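Side-chain contacts in prophenoloxidase b (Marsupenaeus japonicus, PDB 3WKY), which is the precursor of a shrimp hemolymph phenoloxidase, a type 3 copper enzyme that probably oxidises phenols to quinones: residues A[249-254]-A[397-402]; A[386-389]-A[393-396]. All coordinates share one frame; numbering follows the deposited sequence.

Overall arrangement
Both contacts use helix 391-409, one of the helices of the copper-containing domain of this hemocyanin-family chain, and their centres lie about 12 Å apart. Along the sequence interaction 2 sits inside the loop that interaction 1 closes: 249-254 comes first, then 386-389, 393-396 and finally 397-402. The loop 249-254 packs on the part of the helix just past H397, while 386-389 packs on the turn just before it. The two also touch directly, W251 CZ2 lying 3.6 Å from W396 CZ3. H397 binds one copper and F393 reaches the dioxygen, so loops from two different parts of the chain bear on the helix that carries both pocket residues.

Interaction 1: A[249-254]-A[397-402]; sequences EDWRIP and HKFIDN. With CUO (Cu2-o2 cluster), chain J.
E249 and W251 reach F399 and N402 on one of the helices of the type 3 copper domain, the same helix whose H397 binds CU2 of the cluster through NE2 at 2.2 Å, with H357 and H361 as the other two protein ligands. E249 can be followed outward in one of its two modelled conformers. From CB the chain turns so that CG is anti to the carbonyl carbon (chi1 -75°), then runs extended. E249 CG packs on F399, 3.5 Å from F399 CD1. CD follows, and OE2 arrives at the rim of the same ring, lying in its plane, with the carboxylate turned almost perpendicular to it (87°). At the tip of this conformer E249 OE2 accepts a hydrogen bond of 2.8 Å from N402 ND2. The bond is nearly straight (165° at the hydrogen) and lies in the amide plane of N402, yet it meets the carboxylate from above its plane. In that conformer the amide is gripped at both ends, N402 OD1 accepting from R525.

The other half of the contact is aromatic. W251 sets the edge of its six-membered ring against one face of F399 in a T-shaped pair, the centroids 5.3 Å apart. R301 of helix 294-310 makes a cation-pi contact with the indole, and W251 NE1 is hydrogen-bonded to F248 O. Where the two rings meet, W251 CZ2 comes to 3.7 Å from both F399 CE2 and F399 CZ.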
# COMPACT_ATOMS: atom_id res chain seq x y z
N GLU A 249 -12.18 -6.56 14.42
CA GLU A 249 -11.51 -7.85 14.54
C GLU A 249 -10.19 -7.94 13.80
O GLU A 249 -9.28 -8.66 14.23
CB GLU A 249 -12.42 -8.97 14.02
CG GLU A 249 -13.49 -9.28 14.99
CD GLU A 249 -14.38 -10.41 14.55
OE1 GLU A 249 -14.39 -10.76 13.34
OE2 GLU A 249 -15.08 -10.95 15.43
N ASP A 250 -10.07 -7.21 12.70
CA ASP A 250 -8.81 -7.16 11.96
C ASP A 250 -8.06 -5.95 12.47
O ASP A 250 -8.32 -4.82 12.04
CB ASP A 250 -9.04 -7.07 10.45
CG ASP A 250 -7.75 -7.08 9.65
OD1 ASP A 250 -6.66 -6.85 10.23
OD2 ASP A 250 -7.83 -7.31 8.43
N TRP A 251 -7.13 -6.18 13.38
CA TRP A 251 -6.54 -5.08 14.13
C TRP A 251 -5.43 -4.37 13.36
O TRP A 251 -4.76 -3.47 13.88
CB TRP A 251 -6.07 -5.57 15.50
CG TRP A 251 -7.22 -6.11 16.32
CD1 TRP A 251 -8.54 -5.77 16.19
CD2 TRP A 251 -7.15 -7.08 17.38
NE1 TRP A 251 -9.29 -6.48 17.10
CE2 TRP A 251 -8.47 -7.29 17.84
CE3 TRP A 251 -6.11 -7.80 17.98
CZ2 TRP A 251 -8.77 -8.17 18.89
CZ3 TRP A 251 -6.40 -8.69 19.01
CH2 TRP A 251 -7.72 -8.87 19.45
N ARG A 252 -5.27 -4.74 12.09
CA ARG A 252 -4.29 -4.04 11.29
C ARG A 252 -4.96 -2.92 10.46
O ARG A 252 -4.28 -2.12 9.84
CB ARG A 252 -3.47 -5.01 10.43
CG ARG A 252 -2.32 -5.71 11.20
CD ARG A 252 -2.79 -6.52 12.42
NE ARG A 252 -1.70 -6.88 13.33
CZ ARG A 252 -0.82 -7.86 13.12
NH1 ARG A 252 -0.90 -8.57 12.00
NH2 ARG A 252 0.14 -8.12 14.00
N ILE A 253 -6.28 -2.87 10.52
CA ILE A 253 -7.10 -1.86 9.84
C ILE A 253 -7.33 -0.72 10.84
O ILE A 253 -7.71 -0.98 11.98
CB ILE A 253 -8.50 -2.45 9.45
CG1 ILE A 253 -8.35 -3.66 8.51
CG2 ILE A 253 -9.39 -1.40 8.80
CD1 ILE A 253 -9.68 -4.26 8.05
N PRO A 254 -7.09 0.55 10.43
CA PRO A 254 -7.36 1.65 11.38
C PRO A 254 -8.83 1.72 11.77
O PRO A 254 -9.70 1.34 10.99
CB PRO A 254 -6.96 2.91 10.59
CG PRO A 254 -6.99 2.49 9.14
CD PRO A 254 -6.64 1.03 9.11
N HIS A 397 -17.13 -4.55 21.57
CA HIS A 397 -18.02 -5.54 22.15
C HIS A 397 -18.72 -6.45 21.16
O HIS A 397 -19.13 -7.55 21.52
CB HIS A 397 -18.98 -4.94 23.18
CG HIS A 397 -18.35 -4.88 24.52
ND1 HIS A 397 -18.28 -5.98 25.34
CD2 HIS A 397 -17.59 -3.92 25.10
CE1 HIS A 397 -17.57 -5.68 26.41
NE2 HIS A 397 -17.15 -4.44 26.29
N LYS A 398 -18.85 -6.00 19.92
CA LYS A 398 -19.31 -6.92 18.88
C LYS A 398 -18.22 -7.99 18.64
O LYS A 398 -18.54 -9.16 18.47
CB LYS A 398 -19.67 -6.19 17.58
CG LYS A 398 -20.20 -7.13 16.49
CD LYS A 398 -21.60 -7.69 16.84
CE LYS A 398 -22.05 -8.67 15.76
NZ LYS A 398 -23.51 -9.02 15.91
N PHE A 399 -16.95 -7.60 18.65
CA PHE A 399 -15.87 -8.60 18.58
C PHE A 399 -15.97 -9.58 19.75
O PHE A 399 -15.91 -10.80 19.57
CB PHE A 399 -14.49 -7.93 18.57
CG PHE A 399 -13.38 -8.84 19.07
CD1 PHE A 399 -13.03 -9.98 18.36
CD2 PHE A 399 -12.70 -8.54 20.24
CE1 PHE A 399 -12.02 -10.83 18.83
CE2 PHE A 399 -11.70 -9.37 20.71
CZ PHE A 399 -11.35 -10.52 20.01
N ILE A 400 -16.11 -9.03 20.95
CA ILE A 400 -16.22 -9.86 22.14
C ILE A 400 -17.44 -10.79 22.05
O ILE A 400 -17.34 -11.99 22.33
CB ILE A 400 -16.27 -8.98 23.42
CG1 ILE A 400 -14.92 -8.26 23.61
CG2 ILE A 400 -16.59 -9.83 24.65
CD1 ILE A 400 -13.73 -9.22 23.79
N ASP A 401 -18.57 -10.26 21.60
CA ASP A 401 -19.76 -11.10 21.49
C ASP A 401 -19.55 -12.18 20.42
O ASP A 401 -20.08 -13.30 20.53
CB ASP A 401 -21.00 -10.27 21.17
CG ASP A 401 -22.29 -11.05 21.38
OD1 ASP A 401 -22.58 -11.40 22.55
OD2 ASP A 401 -23.00 -11.32 20.40
N ASN A 402 -18.80 -11.84 19.37
CA ASN A 402 -18.45 -12.82 18.34
C ASN A 402 -17.65 -13.99 18.90
O ASN A 402 -17.83 -15.13 18.46
CB ASN A 402 -17.64 -12.16 17.20
CG ASN A 402 -18.52 -11.39 16.23
OD1 ASN A 402 -19.76 -11.48 16.26
ND2 ASN A 402 -17.87 -10.62 15.34
CU1 CUO J . -18.45 -3.47 30.13
CU2 CUO J . -15.73 -3.71 27.78
O1 CUO J . -16.60 -3.93 29.55
O2 CUO J . -16.79 -2.34 29.11

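Interaction 2: A[386-389]-A[393-396]; sequences TAVR and FFRW. With CUO (Cu2-o2 cluster), chain J.
F393 meets A387 and V388 at the start of the second segment, and all the residues that touch here are buried. F393 CB lies 3.3 Å from A387 O, and farther out CD1 packs on the methyl of A387. With CG anti to the backbone N (chi1 178°), the ring reaches out from its helix to V388, whose CG2 stands over one face, 3.9 Å from the F393 centroid and only 15° off the ring normal, a CH-pi contact. The far rim of the same ring faces the cluster: F393 CE1 approaches O2 of the dioxygen to 3.2 Å, with the oxygen near the ring plane. This phenylalanine thus belongs to the binuclear site of a type 3 copper protein, where H199 meets its ring edge-to-face and the ring of H397, one helical turn on, also lies against it. With an alanine here in place of the ring of F393, V388 CG2 is likely to lose the face it packs on, and a gap would open beside the dioxygen.

F394, the next residue, sends its ring past the other methyl of V388. V388 CG1 lies 3.7 Å from F394 CZ, while V388 O comes to the ring's edge, 3.4 Å from F394 CE2 and near its plane. V388 therefore divides its two branches between neighbouring phenylalanines, CG2 going to the first and CG1 to the second. The two rings also touch each other, F393 CD2 sitting over the centre of one face of F394, and Y233 of helix 218-239 stacks on F394.

R395 and W396 take no part, R395 hydrogen-bonding through NE and NH2 to the backbone oxygens of K246 and A247, and W396 through NE1 to H357 O.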
# COMPACT_ATOMS: atom_id res chain seq x y z
N THR A 386 -17.69 5.95 31.36
CA THR A 386 -17.68 6.74 30.12
C THR A 386 -17.54 5.94 28.81
O THR A 386 -17.80 6.47 27.73
CB THR A 386 -16.54 7.79 30.12
OG1 THR A 386 -15.28 7.13 30.33
CG2 THR A 386 -16.76 8.87 31.20
N ALA A 387 -17.10 4.68 28.89
CA ALA A 387 -16.72 3.93 27.68
C ALA A 387 -17.85 3.72 26.68
O ALA A 387 -17.63 3.77 25.47
CB ALA A 387 -16.07 2.59 28.04
N VAL A 388 -19.07 3.51 27.19
CA VAL A 388 -20.23 3.27 26.31
C VAL A 388 -20.52 4.44 25.35
O VAL A 388 -21.07 4.24 24.27
CB VAL A 388 -21.47 2.90 27.17
CG1 VAL A 388 -22.75 2.80 26.32
CG2 VAL A 388 -21.21 1.57 27.87
N ARG A 389 -20.11 5.66 25.73
CA ARG A 389 -20.26 6.83 24.86
C ARG A 389 -19.62 6.66 23.48
O ARG A 389 -20.11 7.19 22.49
CB ARG A 389 -19.63 8.07 25.52
CG ARG A 389 -20.29 8.53 26.83
CD ARG A 389 -19.51 9.71 27.45
NE ARG A 389 -19.45 10.88 26.58
CZ ARG A 389 -20.28 11.93 26.66
NH1 ARG A 389 -21.27 11.94 27.55
NH2 ARG A 389 -20.14 12.95 25.83
N PHE A 393 -16.74 1.44 21.41
CA PHE A 393 -17.16 0.51 22.46
C PHE A 393 -17.93 -0.66 21.86
O PHE A 393 -17.73 -1.84 22.22
CB PHE A 393 -18.05 1.21 23.49
CG PHE A 393 -18.55 0.28 24.57
CD1 PHE A 393 -17.80 0.07 25.72
CD2 PHE A 393 -19.76 -0.40 24.42
CE1 PHE A 393 -18.25 -0.81 26.71
CE2 PHE A 393 -20.23 -1.28 25.40
CZ PHE A 393 -19.47 -1.49 26.55
N PHE A 394 -18.84 -0.33 20.96
CA PHE A 394 -19.72 -1.36 20.42
C PHE A 394 -19.05 -2.18 19.34
O PHE A 394 -19.39 -3.34 19.13
CB PHE A 394 -21.05 -0.74 19.99
CG PHE A 394 -21.87 -0.24 21.15
CD1 PHE A 394 -22.76 -1.09 21.79
CD2 PHE A 394 -21.70 1.05 21.62
CE1 PHE A 394 -23.50 -0.64 22.90
CE2 PHE A 394 -22.42 1.51 22.72
CZ PHE A 394 -23.33 0.66 23.35
N ARG A 395 -18.06 -1.61 18.66
CA ARG A 395 -17.27 -2.42 17.74
C ARG A 395 -16.42 -3.41 18.53
O ARG A 395 -16.26 -4.57 18.13
CB ARG A 395 -16.39 -1.52 16.85
CG ARG A 395 -17.19 -0.55 15.96
CD ARG A 395 -16.37 -0.12 14.72
NE ARG A 395 -15.98 -1.31 13.95
CZ ARG A 395 -14.93 -1.38 13.13
NH1 ARG A 395 -14.13 -0.33 12.97
NH2 ARG A 395 -14.68 -2.52 12.49
N TRP A 396 -15.86 -2.96 19.65
CA TRP A 396 -15.06 -3.84 20.50
C TRP A 396 -15.95 -4.93 21.10
O TRP A 396 -15.59 -6.12 21.11
CB TRP A 396 -14.36 -3.04 21.60
CG TRP A 396 -13.41 -3.85 22.42
CD1 TRP A 396 -13.49 -4.10 23.77
CD2 TRP A 396 -12.24 -4.56 21.95
NE1 TRP A 396 -12.43 -4.90 24.17
CE2 TRP A 396 -11.66 -5.20 23.07
CE3 TRP A 396 -11.63 -4.70 20.69
CZ2 TRP A 396 -10.51 -6.00 22.97
CZ3 TRP A 396 -10.46 -5.48 20.60
CH2 TRP A 396 -9.91 -6.11 21.74
CU1 CUO J . -18.45 -3.47 30.13
CU2 CUO J . -15.73 -3.71 27.78
O1 CUO J . -16.60 -3.93 29.55
O2 CUO J . -16.79 -2.34 29.11